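Local atomic coordinates of tryptophanyl-tRNA synthetase (Cryptosporidium parvum Iowa II, PDB entry 3HV0), a protein that probably joins L-tryptophan to its cognate tRNA at the expense of ATP, as a class I aminoacyl-tRNA synthetase of the cytoplasm. Residues Y76-R81 with C222-A227; L97-L102 with C145-E150. All coordinates share one frame; numbering follows the deposited sequence.

Contact 1: residues Y76-R81 with C222-A227. With TRP (tryptophan), chain C.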
ATOM      1  N   TYR A  76     -23.759  -2.763   6.481  1.00 24.68           N
ATOM      2  CA  TYR A  76     -22.783  -2.288   7.476  1.00 24.46           C
ATOM      3  C   TYR A  76     -22.445  -0.822   7.357  1.00 24.29           C
ATOM      4  O   TYR A  76     -22.644  -0.211   6.306  1.00 23.94           O
ATOM      5  CB  TYR A  76     -21.499  -3.129   7.466  1.00 24.03           C
ATOM      6  CG  TYR A  76     -20.497  -2.900   6.345  1.00 23.87           C
ATOM      7  CD1 TYR A  76     -20.679  -3.490   5.105  1.00 23.00           C
ATOM      8  CD2 TYR A  76     -19.320  -2.185   6.557  1.00 23.68           C
ATOM      9  CE1 TYR A  76     -19.756  -3.342   4.083  1.00 23.42           C
ATOM     10  CE2 TYR A  76     -18.383  -2.015   5.530  1.00 23.74           C
ATOM     11  CZ  TYR A  76     -18.597  -2.614   4.292  1.00 25.08           C
ATOM     12  OH  TYR A  76     -17.684  -2.481   3.245  1.00 24.90           O
ATOM     13  N   LEU A  77     -21.943  -0.271   8.464  1.00 24.26           N
ATOM     14  CA  LEU A  77     -21.547   1.132   8.529  1.00 24.40           C
ATOM     15  C   LEU A  77     -20.034   1.222   8.402  1.00 24.20           C
ATOM     16  O   LEU A  77     -19.340   0.350   8.827  1.00 24.65           O
ATOM     17  CB  LEU A  77     -22.018   1.761   9.842  1.00 24.36           C
ATOM     18  CG  LEU A  77     -23.530   1.719  10.122  1.00 25.07           C
ATOM     19  CD1 LEU A  77     -23.881   1.706  11.606  1.00 24.02           C
ATOM     20  CD2 LEU A  77     -24.236   2.870   9.414  1.00 25.79           C
ATOM     21  N   TYR A  78     -19.537   2.276   7.785  1.00 24.33           N
ATOM     22  CA  TYR A  78     -18.103   2.556   7.742  1.00 24.51           C
ATOM     23  C   TYR A  78     -17.888   4.052   7.953  1.00 24.55           C
ATOM     24  O   TYR A  78     -18.420   4.893   7.223  1.00 24.75           O
ATOM     25  CB  TYR A  78     -17.494   2.096   6.421  1.00 24.51           C
ATOM     26  CG  TYR A  78     -16.166   2.725   6.004  1.00 24.56           C
ATOM     27  CD1 TYR A  78     -15.124   2.892   6.899  1.00 24.47           C
ATOM     28  CD2 TYR A  78     -15.946   3.087   4.687  1.00 25.44           C
ATOM     29  CE1 TYR A  78     -13.920   3.432   6.497  1.00 25.26           C
ATOM     30  CE2 TYR A  78     -14.744   3.631   4.275  1.00 25.32           C
ATOM     31  CZ  TYR A  78     -13.728   3.802   5.184  1.00 26.65           C
ATOM     32  OH  TYR A  78     -12.526   4.371   4.754  1.00 28.58           O
ATOM     33  N   THR A  79     -17.135   4.373   8.992  1.00 24.20           N
ATOM     34  CA  THR A  79     -16.728   5.739   9.229  1.00 24.00           C
ATOM     35  C   THR A  79     -15.259   5.751   9.624  1.00 23.03           C
ATOM     36  O   THR A  79     -14.677   4.709   9.771  1.00 21.48           O
ATOM     37  CB  THR A  79     -17.617   6.401  10.253  1.00 23.77           C
ATOM     38  OG1 THR A  79     -17.607   7.804  10.007  1.00 27.24           O
ATOM     39  CG2 THR A  79     -17.143   6.144  11.653  1.00 23.33           C
ATOM     40  N   GLY A  80     -14.668   6.924   9.761  1.00 23.52           N
ATOM     41  CA  GLY A  80     -13.218   7.010  10.043  1.00 23.89           C
ATOM     42  C   GLY A  80     -12.762   8.266  10.736  1.00 23.82           C
ATOM     43  O   GLY A  80     -13.563   9.144  11.021  1.00 23.38           O
ATOM     44  N   ARG A  81     -11.453   8.317  11.015  1.00 24.11           N
ATOM     45  CA  ARG A  81     -10.827   9.382  11.774  1.00 24.05           C
ATOM     46  C   ARG A  81      -9.318   9.484  11.403  1.00 24.27           C
ATOM     47  O   ARG A  81      -8.623   8.496  11.301  1.00 23.56           O
ATOM     48  CB  ARG A  81     -11.071   9.107  13.257  1.00 23.85           C
ATOM     49  CG  ARG A  81     -10.070   9.680  14.237  1.00 25.80           C
ATOM     50  CD  ARG A  81     -10.059  11.209  14.283  1.00 27.47           C
ATOM     51  NE  ARG A  81      -9.036  11.708  15.194  1.00 27.69           N
ATOM     52  CZ  ARG A  81      -8.686  12.979  15.313  1.00 28.51           C
ATOM     53  NH1 ARG A  81      -9.272  13.907  14.580  1.00 30.01           N
ATOM     54  NH2 ARG A  81      -7.730  13.324  16.168  1.00 30.17           N
ATOM     55  N   CYS A 222     -22.803  -1.128   1.976  1.00 21.32           N
ATOM     56  CA  CYS A 222     -22.092  -0.351   2.968  1.00 21.62           C
ATOM     57  C   CYS A 222     -22.688   1.037   3.015  1.00 21.66           C
ATOM     58  O   CYS A 222     -22.996   1.599   1.969  1.00 21.86           O
ATOM     59  CB  CYS A 222     -20.623  -0.246   2.600  1.00 21.54           C
ATOM     60  SG  CYS A 222     -19.756   1.045   3.540  1.00 23.92           S
ATOM     61  N   LEU A 223     -22.854   1.577   4.219  1.00 21.71           N
ATOM     62  CA  LEU A 223     -23.306   2.959   4.401  1.00 21.73           C
ATOM     63  C   LEU A 223     -22.239   3.720   5.116  1.00 21.69           C
ATOM     64  O   LEU A 223     -21.776   3.283   6.161  1.00 22.17           O
ATOM     65  CB  LEU A 223     -24.594   3.048   5.232  1.00 21.42           C
ATOM     66  CG  LEU A 223     -25.070   4.477   5.526  1.00 20.43           C
ATOM     67  CD1 LEU A 223     -25.309   5.241   4.255  1.00 20.68           C
ATOM     68  CD2 LEU A 223     -26.331   4.517   6.351  1.00 20.09           C
ATOM     69  N   VAL A 224     -21.891   4.883   4.575  1.00 21.92           N
ATOM     70  CA  VAL A 224     -20.735   5.661   5.028  1.00 20.95           C
ATOM     71  C   VAL A 224     -21.157   7.050   5.482  1.00 21.23           C
ATOM     72  O   VAL A 224     -21.410   7.934   4.645  1.00 20.34           O
ATOM     73  CB  VAL A 224     -19.747   5.799   3.896  1.00 21.32           C
ATOM     74  CG1 VAL A 224     -18.427   6.535   4.377  1.00 20.35           C
ATOM     75  CG2 VAL A 224     -19.475   4.426   3.284  1.00 20.00           C
ATOM     76  N   PRO A 225     -21.268   7.247   6.811  1.00 21.98           N
ATOM     77  CA  PRO A 225     -21.406   8.575   7.433  1.00 22.25           C
ATOM     78  C   PRO A 225     -20.117   9.373   7.358  1.00 22.60           C
ATOM     79  O   PRO A 225     -19.062   8.871   7.721  1.00 22.57           O
ATOM     80  CB  PRO A 225     -21.713   8.248   8.890  1.00 22.20           C
ATOM     81  CG  PRO A 225     -22.364   6.921   8.852  1.00 22.64           C
ATOM     82  CD  PRO A 225     -21.652   6.178   7.750  1.00 22.44           C
ATOM     83  N   HIS A 226     -20.189  10.608   6.896  1.00 23.22           N
ATOM     84  CA  HIS A 226     -18.974  11.436   6.859  1.00 23.85           C
ATOM     85  C   HIS A 226     -19.252  12.938   6.796  1.00 24.24           C
ATOM     86  O   HIS A 226     -20.317  13.377   6.371  1.00 24.86           O
ATOM     87  CB  HIS A 226     -18.046  10.987   5.711  1.00 23.20           C
ATOM     88  CG  HIS A 226     -18.649  11.097   4.342  1.00 23.00           C
ATOM     89  ND1 HIS A 226     -18.640  12.271   3.616  1.00 23.32           N
ATOM     90  CD2 HIS A 226     -19.203  10.161   3.531  1.00 22.54           C
ATOM     91  CE1 HIS A 226     -19.205  12.062   2.437  1.00 20.97           C
ATOM     92  NE2 HIS A 226     -19.549  10.790   2.356  1.00 19.47           N
ATOM     93  N   ALA A 227     -18.296  13.732   7.248  1.00 25.01           N
ATOM     94  CA  ALA A 227     -18.351  15.169   7.014  1.00 25.36           C
ATOM     95  C   ALA A 227     -18.354  15.359   5.506  1.00 25.86           C
ATOM     96  O   ALA A 227     -17.743  14.574   4.777  1.00 25.94           O
ATOM     97  CB  ALA A 227     -17.162  15.862   7.645  1.00 25.12           C
TER
HETATM   98  N   TRP C   1      -9.369  10.878   6.247  1.00 40.92           N
HETATM   99  CA  TRP C   1     -10.493  11.118   7.199  1.00 41.82           C
HETATM  100  C   TRP C   1     -10.207  12.355   8.038  1.00 42.03           C
HETATM  101  O   TRP C   1      -9.041  12.776   8.153  1.00 42.03           O
HETATM  102  CB  TRP C   1     -10.763   9.899   8.104  1.00 41.01           C
HETATM  103  CG  TRP C   1     -11.638   8.846   7.464  1.00 40.98           C
HETATM  104  CD1 TRP C   1     -11.237   7.632   6.960  1.00 39.94           C
HETATM  105  CD2 TRP C   1     -13.061   8.899   7.275  1.00 40.06           C
HETATM  106  NE1 TRP C   1     -12.315   6.941   6.477  1.00 39.06           N
HETATM  107  CE2 TRP C   1     -13.443   7.698   6.643  1.00 39.94           C
HETATM  108  CE3 TRP C   1     -14.042   9.838   7.577  1.00 39.82           C
HETATM  109  CZ2 TRP C   1     -14.766   7.417   6.309  1.00 41.23           C
HETATM  110  CZ3 TRP C   1     -15.354   9.557   7.240  1.00 41.50           C
HETATM  111  CH2 TRP C   1     -15.702   8.356   6.600  1.00 40.91           C
HETATM  112  OXT TRP C   1     -11.155  12.941   8.593  1.00 42.53           O
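Tyr-78 and Val-224 lie side by side next to the bound tryptophan, on neighbouring parallel strands of the Rossmann-type sheet at the core of the class I catalytic domain, in this C-terminal part of the protein. The indole N-H of the ligand points at the phenol oxygen of Tyr-78, with NE1 3.1 Å from OH and an N-H...O angle of 163°. Indole CZ2 also lies over one face of the Tyr-78 ring. Gly-80, lacking a side chain, brings its CA to 3.4 Å from CD2 of the ligand, while His-226 CB and Val-224 CG1 meet the benzo part of the indole.

These pocket residues sit where the strands part; their axes make an angle of 33°. Toward their N-terminal ends the strands share two backbone bonds, Leu-223 N to Tyr-76 O (2.8 Å) and Tyr-78 N to Leu-223 O (2.9 Å). Pro-225 has no N-H to continue the pattern, and its CD instead faces Tyr-78 O at 3.5 Å. Thr-79 takes over the link: its OG1, anti to the backbone N, donates to Pro-225 O over 2.9 Å.

Outside the strands, Gln-201 O and Gln-113 OE1 lie in hydrogen-bonding reach of the Tyr-78 hydroxyl and can share its one proton, which should help fix its position for the ligand, and Glu-118 also hydrogen-bonds the tryptophan. Tyr-76 extends the same face of the sheet and reaches Pro-204 O with its hydroxyl. Its CG stands between the backbone N and carbonyl carbon (chi1 77°), which lays the ring across Cys-222: Cys-222 CB approaches Tyr-76 CE1 at 3.5 Å, and SG lies over the same ring in a sulfur-aromatic contact. On the opposite face of the sheet, Leu-77 CD2 packs against Leu-223 CD2, 4.1 Å away.

Contact 2: residues L97-L102 with C145-E150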
ATOM      1  N   LEU A  97     -21.025  10.179  17.136  1.00 24.84           N
ATOM      2  CA  LEU A  97     -22.287  10.146  17.876  1.00 25.03           C
ATOM      3  C   LEU A  97     -23.457   9.749  16.969  1.00 25.06           C
ATOM      4  O   LEU A  97     -24.349   8.999  17.367  1.00 25.54           O
ATOM      5  CB  LEU A  97     -22.574  11.489  18.559  1.00 24.88           C
ATOM      6  CG  LEU A  97     -21.720  11.920  19.767  1.00 25.47           C
ATOM      7  CD1 LEU A  97     -22.325  13.179  20.416  1.00 24.81           C
ATOM      8  CD2 LEU A  97     -21.536  10.829  20.810  1.00 24.43           C
ATOM      9  N   PHE A  98     -23.439  10.225  15.731  1.00 25.20           N
ATOM     10  CA  PHE A  98     -24.492   9.879  14.765  1.00 25.23           C
ATOM     11  C   PHE A  98     -24.470   8.398  14.342  1.00 25.25           C
ATOM     12  O   PHE A  98     -25.508   7.739  14.275  1.00 25.99           O
ATOM     13  CB  PHE A  98     -24.379  10.762  13.539  1.00 24.98           C
ATOM     14  CG  PHE A  98     -25.534  10.644  12.620  1.00 25.28           C
ATOM     15  CD1 PHE A  98     -26.777  11.125  12.999  1.00 26.51           C
ATOM     16  CD2 PHE A  98     -25.389  10.042  11.381  1.00 25.71           C
ATOM     17  CE1 PHE A  98     -27.867  11.017  12.159  1.00 26.76           C
ATOM     18  CE2 PHE A  98     -26.446   9.933  10.523  1.00 26.06           C
ATOM     19  CZ  PHE A  98     -27.705  10.428  10.904  1.00 27.36           C
ATOM     20  N   THR A  99     -23.279   7.882  14.083  1.00 24.63           N
ATOM     21  CA  THR A  99     -23.093   6.472  13.782  1.00 24.18           C
ATOM     22  C   THR A  99     -23.522   5.517  14.907  1.00 24.41           C
ATOM     23  O   THR A  99     -24.022   4.423  14.651  1.00 24.15           O
ATOM     24  CB  THR A  99     -21.631   6.193  13.520  1.00 24.43           C
ATOM     25  OG1 THR A  99     -21.153   7.071  12.481  1.00 23.11           O
ATOM     26  CG2 THR A  99     -21.456   4.706  13.142  1.00 24.02           C
ATOM     27  N   LYS A 100     -23.280   5.901  16.155  1.00 24.56           N
ATOM     28  CA  LYS A 100     -23.720   5.091  17.292  1.00 24.52           C
ATOM     29  C   LYS A 100     -25.242   4.995  17.230  1.00 24.40           C
ATOM     30  O   LYS A 100     -25.806   3.922  17.365  1.00 23.84           O
ATOM     31  CB  LYS A 100     -23.271   5.730  18.619  1.00 24.90           C
ATOM     32  CG  LYS A 100     -23.289   4.804  19.839  1.00 24.30           C
ATOM     33  CD  LYS A 100     -24.485   5.075  20.730  1.00 25.55           C
ATOM     34  CE  LYS A 100     -24.591   4.086  21.929  1.00 25.50           C
ATOM     35  NZ  LYS A 100     -24.613   2.649  21.497  1.00 24.31           N
ATOM     36  N   TYR A 101     -25.887   6.128  16.987  1.00 24.46           N
ATOM     37  CA  TYR A 101     -27.335   6.164  16.872  1.00 25.03           C
ATOM     38  C   TYR A 101     -27.782   5.232  15.730  1.00 25.43           C
ATOM     39  O   TYR A 101     -28.757   4.476  15.874  1.00 24.44           O
ATOM     40  CB  TYR A 101     -27.845   7.591  16.638  1.00 24.92           C
ATOM     41  CG  TYR A 101     -29.172   7.612  15.952  1.00 24.94           C
ATOM     42  CD1 TYR A 101     -30.347   7.361  16.663  1.00 25.03           C
ATOM     43  CD2 TYR A 101     -29.262   7.837  14.577  1.00 25.06           C
ATOM     44  CE1 TYR A 101     -31.583   7.358  16.029  1.00 24.78           C
ATOM     45  CE2 TYR A 101     -30.494   7.829  13.930  1.00 24.74           C
ATOM     46  CZ  TYR A 101     -31.650   7.583  14.667  1.00 25.15           C
ATOM     47  OH  TYR A 101     -32.867   7.597  14.036  1.00 25.76           O
ATOM     48  N   LEU A 102     -27.063   5.284  14.604  1.00 25.46           N
ATOM     49  CA  LEU A 102     -27.400   4.415  13.485  1.00 25.71           C
ATOM     50  C   LEU A 102     -27.156   2.935  13.822  1.00 25.96           C
ATOM     51  O   LEU A 102     -27.861   2.059  13.342  1.00 25.77           O
ATOM     52  CB  LEU A 102     -26.608   4.798  12.249  1.00 25.90           C
ATOM     53  CG  LEU A 102     -26.908   6.143  11.588  1.00 25.71           C
ATOM     54  CD1 LEU A 102     -25.789   6.446  10.581  1.00 24.69           C
ATOM     55  CD2 LEU A 102     -28.271   6.151  10.938  1.00 24.28           C
ATOM     56  N   CYS A 145     -17.701   6.665  23.070  1.00 26.19           N
ATOM     57  CA  CYS A 145     -19.034   7.037  22.575  1.00 26.21           C
ATOM     58  C   CYS A 145     -20.095   5.945  22.793  1.00 26.40           C
ATOM     59  O   CYS A 145     -21.277   6.136  22.480  1.00 26.37           O
ATOM     60  CB  CYS A 145     -18.965   7.378  21.082  1.00 26.68           C
ATOM     61  SG  CYS A 145     -17.840   8.790  20.591  1.00 27.80           S
ATOM     62  N   GLY A 146     -19.675   4.788  23.297  1.00 26.45           N
ATOM     63  CA  GLY A 146     -20.603   3.719  23.663  1.00 26.35           C
ATOM     64  C   GLY A 146     -20.964   2.739  22.565  1.00 26.42           C
ATOM     65  O   GLY A 146     -22.054   2.167  22.580  1.00 26.46           O
ATOM     66  N   PHE A 147     -20.050   2.517  21.621  1.00 26.58           N
ATOM     67  CA  PHE A 147     -20.256   1.515  20.582  1.00 26.57           C
ATOM     68  C   PHE A 147     -20.243   0.122  21.194  1.00 26.59           C
ATOM     69  O   PHE A 147     -19.584  -0.105  22.205  1.00 26.43           O
ATOM     70  CB  PHE A 147     -19.171   1.584  19.522  1.00 26.39           C
ATOM     71  CG  PHE A 147     -19.181   2.850  18.723  1.00 27.15           C
ATOM     72  CD1 PHE A 147     -18.167   3.792  18.874  1.00 26.97           C
ATOM     73  CD2 PHE A 147     -20.183   3.097  17.805  1.00 27.44           C
ATOM     74  CE1 PHE A 147     -18.169   4.971  18.130  1.00 26.79           C
ATOM     75  CE2 PHE A 147     -20.195   4.270  17.062  1.00 27.21           C
ATOM     76  CZ  PHE A 147     -19.169   5.212  17.228  1.00 27.24           C
ATOM     77  N   ASP A 148     -20.964  -0.801  20.560  1.00 26.64           N
ATOM     78  CA  ASP A 148     -21.023  -2.199  21.008  1.00 26.78           C
ATOM     79  C   ASP A 148     -19.846  -2.941  20.386  1.00 26.26           C
ATOM     80  O   ASP A 148     -19.722  -2.951  19.170  1.00 26.04           O
ATOM     81  CB  ASP A 148     -22.357  -2.826  20.577  1.00 26.84           C
ATOM     82  CG  ASP A 148     -22.595  -4.209  21.160  1.00 28.13           C
ATOM     83  OD1 ASP A 148     -21.631  -4.887  21.605  1.00 30.01           O
ATOM     84  OD2 ASP A 148     -23.778  -4.631  21.165  1.00 29.77           O
ATOM     85  N   PRO A 149     -18.983  -3.565  21.218  1.00 26.24           N
ATOM     86  CA  PRO A 149     -17.834  -4.317  20.705  1.00 26.37           C
ATOM     87  C   PRO A 149     -18.210  -5.576  19.927  1.00 26.48           C
ATOM     88  O   PRO A 149     -17.444  -6.010  19.067  1.00 26.54           O
ATOM     89  CB  PRO A 149     -17.053  -4.680  21.971  1.00 26.07           C
ATOM     90  CG  PRO A 149     -18.023  -4.641  23.028  1.00 26.34           C
ATOM     91  CD  PRO A 149     -18.979  -3.549  22.689  1.00 26.30           C
ATOM     92  N   GLU A 150     -19.375  -6.144  20.216  1.00 26.56           N
ATOM     93  CA  GLU A 150     -19.877  -7.280  19.448  1.00 26.90           C
ATOM     94  C   GLU A 150     -20.320  -6.877  18.036  1.00 26.70           C
ATOM     95  O   GLU A 150     -20.482  -7.740  17.174  1.00 26.79           O
ATOM     96  CB  GLU A 150     -21.023  -7.969  20.194  1.00 27.01           C
ATOM     97  CG  GLU A 150     -20.542  -8.803  21.390  1.00 29.05           C
ATOM     98  CD  GLU A 150     -21.633  -9.034  22.437  1.00 32.27           C
ATOM     99  OE1 GLU A 150     -22.389  -8.077  22.735  1.00 34.66           O
ATOM    100  OE2 GLU A 150     -21.734 -10.168  22.973  1.00 34.55           O
TER
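Lys-100, on helix 93-106, runs along the backbone of the turn formed by Cys-145 and Gly-146, with Phe-147 packed against its base. Its CG is anti to the backbone N (chi1 -162°), and further bends along the chain bring the amino group to Gly-146 O, where NZ bonds at 2.8 Å from well above the carbonyl plane. On the way, CG passes Cys-145 O at 3.6 Å. Gly-146 is where the chain leaves helical geometry after helix 128-143, with a positive phi of 88° that glycine readily accepts.

Phe-147 brings CE2 to the helix backbone, 3.6 Å from Lys-100 N, and to 3.7 Å from Lys-100 CB. The same ring carbon touches Thr-99 CG2, and the side chain continues inward to Leu-110 of the sheet. The Cys-145 side chain leaves the backbone toward the helix; SG lies 4.2 Å from Leu-97 CD2, and the residue also touches Leu-93 and Phe-96.

The contact is apolar around Phe-147 and Cys-145 and polar at the Lys-100 amino group. Because Lys-100 NZ also makes a salt bridge with Asp-104, one turn further along its own helix, its presumed positive charge is probably offset by that carboxylate and further stabilised by the Gly-146 carbonyl.

With centres about 12 Å apart, the two contacts meet through helix 93-106. This helix follows strand 76-81 and leads to strand 110-114, its parallel neighbour in the sheet, completing a beta-alpha-beta crossover. Strand 222-227 returns much later in the chain to the other side of 76-81, so both segments of contact 2 fall between those of contact 1. Pro-225 CB rests on Thr-99 OG1 at 3.8 Å, and Leu-77 CD2 on Leu-102 CD1 at 4.1 Å. Contact 1 supplies seven of the fifteen residues that line the tryptophan pocket, whereas contact 2 packs the turn at 145-150, which precedes strand 152-156, against the helix covering that sheet.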